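Local coordinates for protein tRNA uridine(34) acetyltransferase (PDB 6IA8) that catalyses formation of 5-(carboxymethyl)uridine at the wobble position of tRNAs from acetyl-CoA and S-adenosyl-L-methionine, at residues 216-222 / 232-237; 289-293 / 306-310. All coordinates share one frame. Numbering follows the deposited sequence.

Contact 1 (216-222 / 232-237); sequences GVQSIYN and HSVEDT. With SO4 (sulfate ion), chain C.
A classic γ-turn centred on Q218 (phi 69°, psi -61°) ends strand 212-218, with S219 N bonded to V217 O at 2.7 Å. The setting is the radical SAM domain, a parallel β/α fold in which this strand is followed by the short helix 222-227 and then by helix 234-245, whose first turn packs back against the end of the strand. V217 O also accepts from H232 NE2 at 2.9 Å, while H232 ND1 donates to O1 of a sulfate at 2.8 Å in an almost straight bond, consistent with a doubly protonated imidazolium beside the ion. The sulfate, probably from the crystallisation liquor, is also held by R230 NE and G231 N. Beyond the γ-turn, S219 OG accepts from Y221 N at 3.1 Å in an ST turn. The CA atoms of I220 and V234 lie 5.2 Å apart, those of V217 and T237 6.4 Å. V234 (chi1 p) points at the other segment, its CG2 3.9 Å from I220 CB, and V217 CG2 meets T237 CG2 at 3.6 Å. A water joins S219 O (2.8 Å) to T237 OG1 (2.7 Å). S233 and D236 form a capping box: D236 N donates to S233 OG (3.0 Å) and S233 N to D236 OD2 (2.8 Å). N222 (chi1 m), in the first turn of helix 222-227, ties to the start of helix 234-245 through two hydrogen bonds, with OD1 accepting from V234 N at 2.9 Å and ND2 donating to E235 OE1 at 3.0 Å.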
loop_
_atom_site.group_PDB
_atom_site.type_symbol
_atom_site.label_atom_id
_atom_site.label_comp_id
_atom_site.label_asym_id
_atom_site.label_seq_id
_atom_site.Cartn_x
_atom_site.Cartn_y
_atom_site.Cartn_z
ATOM N N GLY A 216 -7.553 -6.010 -6.611
ATOM C CA GLY A 216 -7.488 -7.456 -6.718
ATOM C C GLY A 216 -7.119 -7.907 -8.124
ATOM O O GLY A 216 -7.964 -8.457 -8.844
ATOM N N VAL A 217 -5.873 -7.653 -8.538
ATOM C CA VAL A 217 -5.459 -7.933 -9.912
ATOM C C VAL A 217 -5.373 -9.439 -10.162
ATOM O O VAL A 217 -5.901 -9.942 -11.165
ATOM C CB VAL A 217 -4.117 -7.243 -10.208
ATOM C CG1 VAL A 217 -3.647 -7.580 -11.603
ATOM C CG2 VAL A 217 -4.246 -5.724 -10.020
ATOM N N GLN A 218 -4.676 -10.163 -9.268
ATOM C CA GLN A 218 -4.452 -11.605 -9.324
ATOM C C GLN A 218 -3.523 -11.961 -10.470
ATOM O O GLN A 218 -2.438 -12.483 -10.213
ATOM C CB GLN A 218 -5.763 -12.361 -9.450
ATOM C CG GLN A 218 -6.886 -11.882 -8.537
ATOM C CD GLN A 218 -6.470 -11.653 -7.108
ATOM O OE1 GLN A 218 -5.381 -12.028 -6.680
ATOM N NE2 GLN A 218 -7.344 -11.006 -6.359
ATOM N N SER A 219 -3.919 -11.648 -11.713
ATOM C CA SER A 219 -3.139 -11.916 -12.911
ATOM C C SER A 219 -3.339 -10.787 -13.918
ATOM O O SER A 219 -4.385 -10.135 -13.958
ATOM C CB SER A 219 -3.564 -13.267 -13.531
ATOM O OG SER A 219 -2.908 -13.500 -14.751
ATOM N N ILE A 220 -2.334 -10.594 -14.771
ATOM C CA ILE A 220 -2.452 -9.665 -15.886
ATOM C C ILE A 220 -2.774 -10.359 -17.209
ATOM O O ILE A 220 -2.776 -9.696 -18.267
ATOM C CB ILE A 220 -1.179 -8.814 -16.032
ATOM C CG1 ILE A 220 0.023 -9.680 -16.410
ATOM C CG2 ILE A 220 -0.919 -8.016 -14.782
ATOM C CD1 ILE A 220 1.243 -8.832 -16.875
ATOM N N TYR A 221 -3.090 -11.657 -17.189
ATOM C CA TYR A 221 -3.383 -12.389 -18.418
ATOM C C TYR A 221 -4.869 -12.726 -18.482
ATOM O O TYR A 221 -5.379 -13.443 -17.616
ATOM C CB TYR A 221 -2.555 -13.669 -18.512
ATOM C CG TYR A 221 -1.064 -13.439 -18.465
ATOM C CD1 TYR A 221 -0.435 -12.711 -19.453
ATOM C CD2 TYR A 221 -0.283 -13.952 -17.412
ATOM C CE1 TYR A 221 0.944 -12.487 -19.403
ATOM C CE2 TYR A 221 1.073 -13.746 -17.364
ATOM C CZ TYR A 221 1.684 -13.020 -18.359
ATOM O OH TYR A 221 3.041 -12.821 -18.315
ATOM N N ASN A 222 -5.560 -12.227 -19.513
ATOM C CA ASN A 222 -6.999 -12.464 -19.620
ATOM C C ASN A 222 -7.335 -13.945 -19.733
ATOM O O ASN A 222 -8.409 -14.367 -19.274
ATOM C CB ASN A 222 -7.579 -11.681 -20.799
ATOM C CG ASN A 222 -7.758 -10.206 -20.466
ATOM O OD1 ASN A 222 -7.835 -9.813 -19.302
ATOM N ND2 ASN A 222 -7.804 -9.390 -21.479
ATOM N N HIS A 232 -13.035 -9.599 -13.719
ATOM C CA HIS A 232 -12.391 -8.413 -14.261
ATOM C C HIS A 232 -11.370 -8.815 -15.314
ATOM O O HIS A 232 -11.002 -9.977 -15.448
ATOM C CB HIS A 232 -11.714 -7.590 -13.162
ATOM C CG HIS A 232 -10.474 -8.221 -12.616
ATOM N ND1 HIS A 232 -10.493 -9.095 -11.550
ATOM C CD2 HIS A 232 -9.176 -8.112 -12.990
ATOM C CE1 HIS A 232 -9.264 -9.499 -11.291
ATOM N NE2 HIS A 232 -8.443 -8.905 -12.139
ATOM N N SER A 233 -10.906 -7.825 -16.057
ATOM C CA SER A 233 -9.942 -7.995 -17.132
ATOM C C SER A 233 -8.661 -7.234 -16.794
ATOM O O SER A 233 -8.607 -6.430 -15.855
ATOM C CB SER A 233 -10.517 -7.472 -18.452
ATOM O OG SER A 233 -10.665 -6.056 -18.345
ATOM N N VAL A 234 -7.612 -7.480 -17.579
ATOM C CA VAL A 234 -6.406 -6.684 -17.401
ATOM C C VAL A 234 -6.673 -5.245 -17.822
ATOM O O VAL A 234 -6.133 -4.303 -17.228
ATOM C CB VAL A 234 -5.219 -7.288 -18.172
ATOM C CG1 VAL A 234 -5.389 -7.110 -19.670
ATOM C CG2 VAL A 234 -3.936 -6.613 -17.690
ATOM N N GLU A 235 -7.522 -5.051 -18.841
ATOM C CA GLU A 235 -7.932 -3.703 -19.223
ATOM C C GLU A 235 -8.530 -2.943 -18.040
ATOM O O GLU A 235 -8.263 -1.745 -17.873
ATOM C CB GLU A 235 -8.922 -3.749 -20.392
ATOM C CG GLU A 235 -8.294 -4.138 -21.728
ATOM C CD GLU A 235 -8.012 -5.635 -21.873
ATOM O OE1 GLU A 235 -8.541 -6.460 -21.091
ATOM O OE2 GLU A 235 -7.251 -5.998 -22.789
ATOM N N ASP A 236 -9.360 -3.608 -17.227
ATOM C CA ASP A 236 -9.886 -2.976 -16.021
ATOM C C ASP A 236 -8.758 -2.561 -15.081
ATOM O O ASP A 236 -8.801 -1.484 -14.475
ATOM C CB ASP A 236 -10.815 -3.935 -15.284
ATOM C CG ASP A 236 -12.053 -4.300 -16.086
ATOM O OD1 ASP A 236 -12.574 -3.448 -16.840
ATOM O OD2 ASP A 236 -12.485 -5.461 -15.963
ATOM N N THR A 237 -7.775 -3.441 -14.884
ATOM C CA THR A 237 -6.648 -3.106 -14.009
ATOM C C THR A 237 -5.873 -1.898 -14.544
ATOM O O THR A 237 -5.461 -1.001 -13.784
ATOM C CB THR A 237 -5.728 -4.329 -13.891
ATOM O OG1 THR A 237 -6.393 -5.392 -13.188
ATOM C CG2 THR A 237 -4.406 -3.978 -13.165
HETATM S S SO4 C . -12.354 -10.946 -9.124
HETATM O O1 SO4 C . -12.716 -9.923 -10.106
HETATM O O2 SO4 C . -10.927 -11.255 -9.201
HETATM O O3 SO4 C . -12.676 -10.470 -7.783
HETATM O O4 SO4 C . -13.123 -12.156 -9.403
HETATM O O HOH W 1 -6.037 -7.907 -14.147
#

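Contact 2 (289-293 / 306-310); sequences PCLVI and EFKPY
Following strand 284-287 of the radical SAM domain's parallel sheet, 289-293 runs extended into a short, weakly bonded strand at about 292-293, which pairs antiparallel with 344-346; helix 297-303 then leads to the irregular 306-310, which returns alongside. The nearest CA pair is L291-P309, 6.3 Å. The F307 side chain (chi1 t, chi2 40°) extends toward 289-293, so that its CZ and CE2 atoms reach C290 and V292. C290, also t, sets SG 3.7 Å from F307 CZ and 4.8 Å from the ring centroid, an oblique sulfur-aromatic contact. V292 (chi1 t) directs CG2 against both F307 and P309, 3.4 Å from F307 CE2 and 3.9 Å from P309 CG. L291 (mt) points away, onto I344. P309, with its ring puckered C-gamma endo, lays CB 3.7 Å from C290 O. Y310 (chi1 m) faces the other segment but carries its OH to D267. The apolar contact is buried, while polar linkage between the two backbones passes through two ordered waters: one donates to C290 O (2.8 Å) and accepts from Y310 N (2.7 Å), and the other donates to C290 O at 3.0 Å and to Y310 O at 2.9 Å.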
loop_
_atom_site.group_PDB
_atom_site.type_symbol
_atom_site.label_atom_id
_atom_site.label_comp_id
_atom_site.label_asym_id
_atom_site.label_seq_id
_atom_site.Cartn_x
_atom_site.Cartn_y
_atom_site.Cartn_z
ATOM N N PRO A 289 1.191 -17.286 -3.356
ATOM C CA PRO A 289 0.793 -18.284 -4.360
ATOM C C PRO A 289 -0.672 -18.661 -4.228
ATOM O O PRO A 289 -1.244 -18.612 -3.146
ATOM C CB PRO A 289 1.701 -19.481 -4.066
ATOM C CG PRO A 289 2.204 -19.260 -2.662
ATOM C CD PRO A 289 2.287 -17.759 -2.499
ATOM N N CYS A 290 -1.278 -19.000 -5.363
ATOM C CA CYS A 290 -2.670 -19.418 -5.414
ATOM C C CYS A 290 -2.839 -20.707 -4.625
ATOM O O CYS A 290 -2.026 -21.628 -4.744
ATOM C CB CYS A 290 -3.073 -19.609 -6.878
ATOM S SG CYS A 290 -4.804 -19.927 -7.119
ATOM N N LEU A 291 -3.883 -20.756 -3.802
ATOM C CA LEU A 291 -4.157 -21.883 -2.921
ATOM C C LEU A 291 -5.507 -22.492 -3.275
ATOM O O LEU A 291 -6.346 -21.848 -3.912
ATOM C CB LEU A 291 -4.181 -21.458 -1.441
ATOM C CG LEU A 291 -2.961 -20.750 -0.866
ATOM C CD1 LEU A 291 -3.290 -20.113 0.478
ATOM C CD2 LEU A 291 -1.792 -21.714 -0.738
ATOM N N VAL A 292 -5.715 -23.729 -2.826
ATOM C CA VAL A 292 -6.981 -24.436 -2.971
ATOM C C VAL A 292 -7.670 -24.431 -1.614
ATOM O O VAL A 292 -7.226 -25.111 -0.680
ATOM C CB VAL A 292 -6.771 -25.869 -3.478
ATOM C CG1 VAL A 292 -8.103 -26.603 -3.561
ATOM C CG2 VAL A 292 -6.074 -25.846 -4.853
ATOM N N ILE A 293 -8.766 -23.684 -1.512
ATOM C CA ILE A 293 -9.599 -23.654 -0.315
ATOM C C ILE A 293 -10.971 -24.218 -0.669
ATOM O O ILE A 293 -11.568 -23.817 -1.675
ATOM C CB ILE A 293 -9.718 -22.226 0.249
ATOM C CG1 ILE A 293 -8.504 -21.890 1.120
ATOM C CG2 ILE A 293 -10.994 -22.070 1.046
ATOM C CD1 ILE A 293 -7.239 -21.632 0.342
ATOM N N GLU A 306 -7.970 -30.027 -12.975
ATOM C CA GLU A 306 -7.588 -28.910 -13.827
ATOM C C GLU A 306 -6.510 -28.027 -13.212
ATOM O O GLU A 306 -5.974 -27.155 -13.903
ATOM C CB GLU A 306 -8.828 -28.062 -14.138
ATOM C CG GLU A 306 -8.559 -26.853 -15.025
ATOM C CD GLU A 306 -9.833 -26.154 -15.479
ATOM O OE1 GLU A 306 -9.739 -25.201 -16.262
ATOM O OE2 GLU A 306 -10.939 -26.547 -15.065
ATOM N N PHE A 307 -6.169 -28.233 -11.945
ATOM C CA PHE A 307 -5.345 -27.270 -11.220
ATOM C C PHE A 307 -4.469 -28.025 -10.233
ATOM O O PHE A 307 -4.986 -28.718 -9.350
ATOM C CB PHE A 307 -6.238 -26.240 -10.501
ATOM C CG PHE A 307 -5.489 -25.265 -9.629
ATOM C CD1 PHE A 307 -4.286 -24.737 -10.033
ATOM C CD2 PHE A 307 -6.007 -24.865 -8.419
ATOM C CE1 PHE A 307 -3.605 -23.842 -9.245
ATOM C CE2 PHE A 307 -5.331 -23.965 -7.619
ATOM C CZ PHE A 307 -4.129 -23.449 -8.040
ATOM N N LYS A 308 -3.154 -27.913 -10.410
ATOM C CA LYS A 308 -2.181 -28.369 -9.426
ATOM C C LYS A 308 -1.466 -27.136 -8.897
ATOM O O LYS A 308 -0.631 -26.563 -9.611
ATOM C CB LYS A 308 -1.178 -29.339 -10.054
ATOM N N PRO A 309 -1.744 -26.685 -7.671
ATOM C CA PRO A 309 -1.132 -25.432 -7.200
ATOM C C PRO A 309 0.353 -25.634 -6.951
ATOM O O PRO A 309 0.844 -26.757 -6.819
ATOM C CB PRO A 309 -1.877 -25.121 -5.893
ATOM C CG PRO A 309 -2.284 -26.499 -5.385
ATOM C CD PRO A 309 -2.601 -27.308 -6.639
ATOM N N TYR A 310 1.062 -24.515 -6.873
ATOM C CA TYR A 310 2.479 -24.541 -6.562
ATOM C C TYR A 310 2.700 -25.205 -5.213
ATOM O O TYR A 310 1.919 -25.013 -4.274
ATOM C CB TYR A 310 3.029 -23.112 -6.501
ATOM C CG TYR A 310 3.345 -22.441 -7.827
ATOM C CD1 TYR A 310 3.704 -21.104 -7.872
ATOM C CD2 TYR A 310 3.292 -23.144 -9.022
ATOM C CE1 TYR A 310 3.994 -20.481 -9.070
ATOM C CE2 TYR A 310 3.600 -22.540 -10.218
ATOM C CZ TYR A 310 3.953 -21.196 -10.232
ATOM O OH TYR A 310 4.260 -20.576 -11.418
HETATM O O HOH W 2 -0.294 -22.190 -6.837
HETATM O O HOH W 3 0.352 -22.775 -3.394
#

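How the contacts relate
Both contacts belong to the radical SAM domain and follow one another along the chain, contact 1 closing before contact 2 opens. Their centres are about 18 Å apart and their nearest atoms about 8 Å, so they do not touch. Strand 250-255, the loop after it and helix 264-276 come between them in sequence and bridge them in space: Q218 of contact 1 bonds H254, and Y221 bonds M266 O, while Y310 of contact 2 bonds the adjacent D267 and C290 pairs with P257 of the loop. Contact 1 joins a strand end to helix 234-245, whereas contact 2 packs connecting segments beyond strand 284-287. Neither includes a residue assigned to the cluster or acetyl-CoA, and the cluster-binding loop is not modelled.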